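Local structure of dihydroneopterin aldolase (3V9O) at residues A[51-56]-A[112-117]; A[97-102]-A[132-137]; A[21-26]-A[57-62]. The protein is a dihydroneopterin aldolase, a small alpha-beta protein of the tunnelling fold (T-fold), modelled here as a four-chain assembly with guanine bound in a pocket. One frame throughout, in Å; residues are numbered along the deposited sequence.

Interaction 1: A[51-56]-A[112-117]; sequences INVDLF and RAVRVS. With EDO (1,2-ethanediol), chain B.
The two central strands of the four-stranded antiparallel sheet of the T-fold meet here in a regular ladder that ends in a classic beta bulge. Strand segments 51-56 and 113-117 run at 174° to each other, and the pairs N52-S117, D54-R115 and F56-A113 are hydrogen-bonded. At the bulge R112 and A113 both face F56: R112 N reaches F56 O at 2.8 Å, nearly along the C=O axis, while A113 N makes only a weak, longer bond to the same oxygen. On one face V53, L55, V114 and V116 lie under helices 76-87 and 94-106; L55 CD1 meets V114 CG2 at 3.8 Å. The opposite face is mixed: F56 packs on A113, and beyond them D54 and R115 lie side by side, D54 OD2 taking a very short bond of 2.5 Å from R115 NE, close to the guanidinium plane, plus a weak one from R115 NH2. E133 holds R115 NH1 and R24 holds D54 OD1, so the charges form a chain that probably keeps both groups ionised. Further along, N52 OD1 binds N29 N, while water 1 accepts from N52 ND2 at 3.0 Å and is hydrogen-bonded to S117 OG at 2.8 Å.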
# COMPACT_ATOMS: atom_id res chain seq x y z
N ILE A 51 14.00 0.82 -9.08
CA ILE A 51 14.46 0.86 -7.67
C ILE A 51 13.58 1.82 -6.88
O ILE A 51 13.26 2.91 -7.36
CB ILE A 51 15.91 1.32 -7.63
CG1 ILE A 51 16.73 0.27 -8.39
CG2 ILE A 51 16.40 1.41 -6.15
CD1 ILE A 51 18.08 0.66 -8.76
N ASN A 52 13.14 1.43 -5.69
CA ASN A 52 12.39 2.30 -4.81
C ASN A 52 13.10 2.36 -3.49
O ASN A 52 13.63 1.36 -3.00
CB ASN A 52 10.95 1.75 -4.59
CG ASN A 52 10.10 2.01 -5.79
OD1 ASN A 52 9.50 3.06 -5.88
ND2 ASN A 52 10.10 1.10 -6.78
N VAL A 53 13.14 3.56 -2.89
CA VAL A 53 13.91 3.76 -1.63
C VAL A 53 13.06 4.60 -0.68
O VAL A 53 12.42 5.60 -1.08
CB VAL A 53 15.20 4.55 -1.88
CG1 VAL A 53 16.02 4.75 -0.56
CG2 VAL A 53 16.09 3.80 -2.94
N ASP A 54 13.07 4.19 0.59
CA ASP A 54 12.45 4.97 1.69
C ASP A 54 13.57 5.16 2.72
O ASP A 54 14.24 4.22 3.15
CB ASP A 54 11.29 4.27 2.37
CG ASP A 54 10.10 4.08 1.50
OD1 ASP A 54 9.57 5.02 0.94
OD2 ASP A 54 9.64 2.93 1.43
N LEU A 55 13.86 6.42 3.08
CA LEU A 55 14.84 6.71 4.10
C LEU A 55 14.12 7.31 5.30
O LEU A 55 13.36 8.29 5.14
CB LEU A 55 15.85 7.69 3.44
CG LEU A 55 17.23 7.83 3.95
CD1 LEU A 55 17.91 6.45 3.80
CD2 LEU A 55 17.93 8.84 3.03
N PHE A 56 14.32 6.78 6.50
CA PHE A 56 13.69 7.30 7.74
C PHE A 56 14.71 8.09 8.50
O PHE A 56 15.75 7.52 8.89
CB PHE A 56 13.05 6.18 8.56
CG PHE A 56 11.98 5.46 7.75
CD1 PHE A 56 12.29 4.41 6.87
CD2 PHE A 56 10.67 5.91 7.89
CE1 PHE A 56 11.26 3.82 6.08
CE2 PHE A 56 9.66 5.31 7.15
CZ PHE A 56 9.96 4.27 6.28
N ARG A 112 17.95 6.55 10.37
CA ARG A 112 17.48 5.58 11.35
C ARG A 112 17.17 4.25 10.68
O ARG A 112 17.35 3.19 11.26
CB ARG A 112 16.22 6.12 11.98
CG ARG A 112 15.36 5.17 12.81
CD ARG A 112 15.96 4.97 14.18
NE ARG A 112 16.34 6.21 14.88
CZ ARG A 112 15.49 7.01 15.56
NH1 ARG A 112 14.19 6.71 15.63
NH2 ARG A 112 15.95 8.10 16.17
N ALA A 113 16.62 4.28 9.45
CA ALA A 113 16.19 3.05 8.77
C ALA A 113 16.12 3.26 7.28
O ALA A 113 16.00 4.45 6.85
CB ALA A 113 14.82 2.58 9.26
N VAL A 114 16.17 2.18 6.52
CA VAL A 114 15.98 2.30 5.08
C VAL A 114 15.20 1.10 4.55
O VAL A 114 15.34 -0.03 5.05
CB VAL A 114 17.33 2.54 4.40
CG1 VAL A 114 18.24 1.36 4.60
CG2 VAL A 114 17.12 2.84 2.88
N ARG A 115 14.35 1.35 3.56
CA ARG A 115 13.66 0.29 2.83
C ARG A 115 14.20 0.45 1.40
O ARG A 115 14.13 1.58 0.85
CB ARG A 115 12.15 0.43 2.86
CG ARG A 115 11.45 -0.80 2.14
CD ARG A 115 9.93 -0.64 2.08
NE ARG A 115 9.56 0.46 1.16
CZ ARG A 115 9.44 0.38 -0.20
NH1 ARG A 115 9.65 -0.75 -0.89
NH2 ARG A 115 9.11 1.48 -0.88
N VAL A 116 14.66 -0.61 0.76
CA VAL A 116 15.09 -0.60 -0.64
C VAL A 116 14.49 -1.80 -1.34
O VAL A 116 14.49 -2.91 -0.81
CB VAL A 116 16.59 -0.74 -0.79
CG1 VAL A 116 16.99 -0.66 -2.30
CG2 VAL A 116 17.31 0.33 0.03
N SER A 117 13.89 -1.56 -2.50
CA SER A 117 13.48 -2.64 -3.39
C SER A 117 14.14 -2.43 -4.75
O SER A 117 14.29 -1.30 -5.25
CB SER A 117 11.95 -2.80 -3.53
OG SER A 117 11.39 -1.67 -4.17
C1 EDO B . 19.82 8.97 14.54
O1 EDO B . 18.95 8.89 15.68
C2 EDO B . 19.50 7.82 13.60
O2 EDO B . 19.32 6.55 14.27
O HOH W 1 11.46 -1.51 -6.99

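Interaction 2: A[97-102]-A[132-137]; sequences LCDAIA and VEVFRI
Apolar contacts carry most of this helix-on-sheet junction, in which helix segment 97-102 lies 8.5 Å, axis to axis, above strand 132-137 at a crossing angle of -26°. V134 stands at the middle of the contact. Its CG2, set between the backbone N and the carbonyl carbon, comes within 3.8 Å of A102 CB and 4.1 Å of C98 SG. The thiol of C98, anti to its backbone N (chi1 -170°), reaches down from the helix one turn before A102 and spans the strand between V132 and V134, with V132 CG1 4.3 Å from C98 SG. Two polar atoms make van der Waals contacts: C98 SG rests 3.7 Å from V132 O, and D99 OD1, its side chain crossing V134 at about a right angle, lies 3.6 Å from V134 CG1. Charge pairing reaches outward: D99 bridges to R23 of the second subunit, and E133, pointing away from the helix, joins R24 of that subunit through OE1 besides R115. V132 touches Q94 and E95, two residues of the guanine pocket. A helix packed at a shallow angle on one face of the sheet, over the chain's outermost strand, which the second subunit extends, is the T-fold layout.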
# COMPACT_ATOMS: atom_id res chain seq x y z
N LEU A 97 22.64 -5.99 -5.45
CA LEU A 97 22.40 -4.57 -5.66
C LEU A 97 21.56 -4.02 -4.54
O LEU A 97 21.90 -2.94 -4.00
CB LEU A 97 21.68 -4.41 -7.01
CG LEU A 97 21.30 -2.96 -7.33
CD1 LEU A 97 22.48 -2.05 -7.44
CD2 LEU A 97 20.44 -2.90 -8.66
N CYS A 98 20.48 -4.69 -4.17
CA CYS A 98 19.60 -4.19 -3.15
C CYS A 98 20.32 -4.02 -1.81
O CYS A 98 20.15 -2.97 -1.16
CB CYS A 98 18.43 -5.17 -3.04
SG CYS A 98 17.06 -4.57 -2.02
N ASP A 99 21.05 -5.02 -1.42
CA ASP A 99 21.76 -4.99 -0.15
C ASP A 99 22.82 -3.88 -0.17
O ASP A 99 23.04 -3.21 0.88
CB ASP A 99 22.46 -6.32 0.10
CG ASP A 99 21.50 -7.49 0.40
OD1 ASP A 99 20.26 -7.30 0.54
OD2 ASP A 99 22.04 -8.62 0.48
N ALA A 100 23.50 -3.66 -1.31
CA ALA A 100 24.53 -2.64 -1.38
C ALA A 100 23.93 -1.25 -1.26
O ALA A 100 24.52 -0.40 -0.56
CB ALA A 100 25.33 -2.76 -2.68
N ILE A 101 22.76 -0.99 -1.84
CA ILE A 101 22.12 0.30 -1.75
C ILE A 101 21.70 0.51 -0.30
O ILE A 101 21.94 1.60 0.27
CB ILE A 101 20.91 0.37 -2.67
CG1 ILE A 101 21.38 0.38 -4.13
CG2 ILE A 101 20.11 1.70 -2.43
CD1 ILE A 101 20.20 0.01 -5.09
N ALA A 102 21.10 -0.52 0.31
CA ALA A 102 20.70 -0.36 1.71
C ALA A 102 21.89 -0.09 2.62
O ALA A 102 21.80 0.80 3.50
CB ALA A 102 19.92 -1.58 2.21
N VAL A 132 13.11 -7.85 -5.20
CA VAL A 132 13.68 -8.12 -3.88
C VAL A 132 13.58 -6.87 -3.02
O VAL A 132 13.88 -5.76 -3.53
CB VAL A 132 15.17 -8.55 -3.99
CG1 VAL A 132 15.83 -8.68 -2.56
CG2 VAL A 132 15.25 -9.84 -4.85
N GLU A 133 13.22 -7.01 -1.75
CA GLU A 133 13.12 -5.83 -0.86
C GLU A 133 13.75 -6.17 0.47
O GLU A 133 13.58 -7.28 1.01
CB GLU A 133 11.66 -5.48 -0.67
CG GLU A 133 11.44 -4.27 0.31
CD GLU A 133 10.00 -4.03 0.51
OE1 GLU A 133 9.41 -4.81 1.26
OE2 GLU A 133 9.44 -3.13 -0.14
N VAL A 134 14.45 -5.18 1.02
CA VAL A 134 14.92 -5.24 2.40
C VAL A 134 14.47 -4.03 3.19
O VAL A 134 14.24 -2.95 2.60
CB VAL A 134 16.43 -5.35 2.55
CG1 VAL A 134 16.92 -6.64 1.83
CG2 VAL A 134 17.15 -4.17 2.01
N PHE A 135 14.35 -4.16 4.49
CA PHE A 135 13.99 -3.05 5.40
C PHE A 135 14.85 -3.22 6.63
O PHE A 135 14.70 -4.21 7.36
CB PHE A 135 12.48 -3.14 5.74
CG PHE A 135 11.82 -1.82 6.16
CD1 PHE A 135 12.50 -0.81 6.79
CD2 PHE A 135 10.46 -1.60 5.87
CE1 PHE A 135 11.84 0.36 7.26
CE2 PHE A 135 9.80 -0.40 6.25
CZ PHE A 135 10.51 0.58 6.94
N ARG A 136 15.76 -2.31 6.80
CA ARG A 136 16.76 -2.36 7.86
C ARG A 136 16.58 -1.19 8.81
O ARG A 136 16.54 -0.04 8.37
CB ARG A 136 18.16 -2.30 7.25
CG ARG A 136 18.60 -3.53 6.40
CD ARG A 136 18.77 -4.80 7.25
NE ARG A 136 17.46 -5.43 7.41
CZ ARG A 136 17.09 -6.20 8.43
NH1 ARG A 136 17.92 -6.48 9.43
NH2 ARG A 136 15.86 -6.67 8.44
N ILE A 137 16.51 -1.46 10.11
CA ILE A 137 16.38 -0.41 11.11
C ILE A 137 17.55 -0.47 12.04
O ILE A 137 17.91 -1.55 12.53
CB ILE A 137 15.06 -0.56 11.93
CG1 ILE A 137 13.83 -0.52 10.99
CG2 ILE A 137 14.99 0.51 13.01
CD1 ILE A 137 12.49 -0.57 11.74

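Interaction 3: A[21-26]-A[57-62]; sequences DCRRLY and VPLALT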
# COMPACT_ATOMS: atom_id res chain seq x y z
N ASP A 21 9.28 8.93 15.49
CA ASP A 21 9.87 10.24 15.64
C ASP A 21 10.63 10.61 14.35
O ASP A 21 11.46 11.52 14.39
CB ASP A 21 10.81 10.29 16.86
CG ASP A 21 11.91 9.23 16.81
OD1 ASP A 21 11.85 8.30 15.97
OD2 ASP A 21 12.83 9.31 17.68
N CYS A 22 10.32 9.93 13.25
CA CYS A 22 11.01 10.11 11.98
C CYS A 22 10.06 10.70 10.90
O CYS A 22 8.84 10.58 10.99
CB CYS A 22 11.51 8.78 11.40
SG CYS A 22 12.96 8.21 12.34
N ARG A 23 10.65 11.38 9.95
CA ARG A 23 9.98 11.58 8.65
C ARG A 23 10.51 10.58 7.65
O ARG A 23 11.57 9.95 7.86
CB ARG A 23 10.19 13.01 8.13
CG ARG A 23 11.60 13.32 7.69
CD ARG A 23 11.69 14.75 7.06
NE ARG A 23 11.57 15.86 8.04
CZ ARG A 23 10.53 16.69 8.17
NH1 ARG A 23 9.44 16.57 7.48
NH2 ARG A 23 10.61 17.72 9.00
N ARG A 24 9.76 10.38 6.59
CA ARG A 24 10.15 9.46 5.50
C ARG A 24 10.49 10.25 4.27
O ARG A 24 9.68 11.06 3.79
CB ARG A 24 8.99 8.52 5.19
CG ARG A 24 9.24 7.59 3.98
CD ARG A 24 8.15 6.50 3.90
NE ARG A 24 6.87 7.03 3.44
CZ ARG A 24 6.43 6.97 2.17
NH1 ARG A 24 7.17 6.40 1.22
NH2 ARG A 24 5.23 7.48 1.85
N LEU A 25 11.68 10.08 3.73
CA LEU A 25 12.05 10.61 2.42
C LEU A 25 11.92 9.44 1.46
O LEU A 25 12.22 8.31 1.84
CB LEU A 25 13.52 11.05 2.45
CG LEU A 25 13.96 11.96 3.63
CD1 LEU A 25 15.44 12.26 3.48
CD2 LEU A 25 13.18 13.25 3.67
N TYR A 26 11.43 9.68 0.25
CA TYR A 26 11.19 8.54 -0.64
C TYR A 26 11.53 8.91 -2.08
O TYR A 26 11.31 10.01 -2.57
CB TYR A 26 9.76 7.99 -0.48
CG TYR A 26 8.63 8.94 -0.81
CD1 TYR A 26 8.12 9.02 -2.12
CD2 TYR A 26 8.02 9.70 0.19
CE1 TYR A 26 7.03 9.82 -2.41
CE2 TYR A 26 6.94 10.51 -0.08
CZ TYR A 26 6.43 10.60 -1.37
OH TYR A 26 5.31 11.36 -1.61
N VAL A 57 14.45 9.39 8.65
CA VAL A 57 15.37 10.30 9.32
C VAL A 57 14.66 10.99 10.50
O VAL A 57 13.47 11.39 10.35
CB VAL A 57 15.97 11.31 8.29
CG1 VAL A 57 16.67 10.55 7.17
CG2 VAL A 57 14.88 12.18 7.66
N PRO A 58 15.29 11.16 11.65
CA PRO A 58 14.59 11.74 12.80
C PRO A 58 14.10 13.16 12.52
O PRO A 58 14.84 13.97 11.94
CB PRO A 58 15.68 11.77 13.90
CG PRO A 58 16.55 10.58 13.52
CD PRO A 58 16.62 10.61 12.02
N LEU A 59 12.86 13.47 12.94
CA LEU A 59 12.38 14.86 12.93
C LEU A 59 13.32 15.78 13.66
O LEU A 59 13.53 16.92 13.25
CB LEU A 59 10.97 14.93 13.55
CG LEU A 59 9.92 14.13 12.74
CD1 LEU A 59 8.58 14.03 13.48
CD2 LEU A 59 9.69 14.77 11.36
N ALA A 60 13.90 15.34 14.79
CA ALA A 60 14.72 16.22 15.58
C ALA A 60 15.96 16.67 14.81
O ALA A 60 16.56 17.71 15.15
CB ALA A 60 15.10 15.57 16.90
N LEU A 61 16.34 15.90 13.80
CA LEU A 61 17.51 16.24 13.00
C LEU A 61 17.15 16.90 11.68
O LEU A 61 18.05 17.26 10.93
CB LEU A 61 18.36 14.98 12.71
CG LEU A 61 18.88 14.31 13.99
CD1 LEU A 61 19.65 13.02 13.61
CD2 LEU A 61 19.78 15.22 14.81
N THR A 62 15.86 17.02 11.35
CA THR A 62 15.47 17.39 9.96
C THR A 62 14.27 18.28 9.94
O THR A 62 13.47 18.24 9.00
CB THR A 62 15.19 16.17 9.06
OG1 THR A 62 14.07 15.44 9.58
CG2 THR A 62 16.42 15.27 8.97
O HOH W 2 12.96 12.89 16.22
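Strands 22-34 and 47-58 are antiparallel where R23 and V57 form a hydrogen-bonded pair, R23 N to V57 O at 2.8 Å and V57 N to R23 O at 3.0 Å, both nearly along the C=O axes. One step on, C22 faces P58, and D21 O then accepts L59 N at 2.8 Å, lying in the carbonyl plane, together with a hydrogen from water 2, which in turn accepts from A60 N. Beyond P58 the chain leaves the sheet and curls through 59-61 with helical backbone angles, L61 N returning to P58 O.

R23 is the side chain that ties this turn to the strand. R23 CG occupies the crowded position between backbone N and carbonyl carbon (chi1 70°), a setting that places it 3.5 Å from V57 CG2, and a bend at chi3 (72°) then brings the guanidinium tip to tip with T62. The group grips T62 side-on with two nitrogens: R23 NE meets T62 OG1 at 3.0 Å and 153°, near the guanidinium plane, while R23 NH2 meets T62 O at 2.9 Å, from above the carbonyl plane. L59 CD2 sits over the centre of one face of the R23 guanidinium, 3.7 Å above its plane, so the cation has an aliphatic methyl over one face and hydrogen-bond acceptors at the edge.

In this T-fold subunit strand 22-34 is the outermost of its own chain, and R24, L25 and Y26 carry the sheet on into an antiparallel strand of the third subunit. D99 of the third subunit binds R23 NH1, leaving the arginine bonded on both the turn side and the interface side. L25 crosses V57 at about a right angle, and the L25 side chain is about 4 Å from a bound guanine. T62 OG1 gives its own hydrogen to P58 O, which fixes the hydroxyl to receive R23 NE.

All three contacts draw on one four-stranded sheet. Interactions 1 and 2 lie in the interior, their centres about 4 and 7 Å from the centre of the chain: the first joins the two middle strands, the second lays helix 94-106 on one outermost strand of this chain through small apolar groups. Interaction 3, its centre about 15 Å from the centre of the chain, is peripheral yet mostly buried, partly by the third subunit, with D21 exposed; it fastens the other outermost strand to a turn by backbone and arginine bonds. Interactions 1 and 3 share strand 47-58 and meet through D54 and R24; interactions 1 and 2 meet through R115 and E133. Interactions 2 and 3 touch only across subunits, D99 with R23 and E133 with R24.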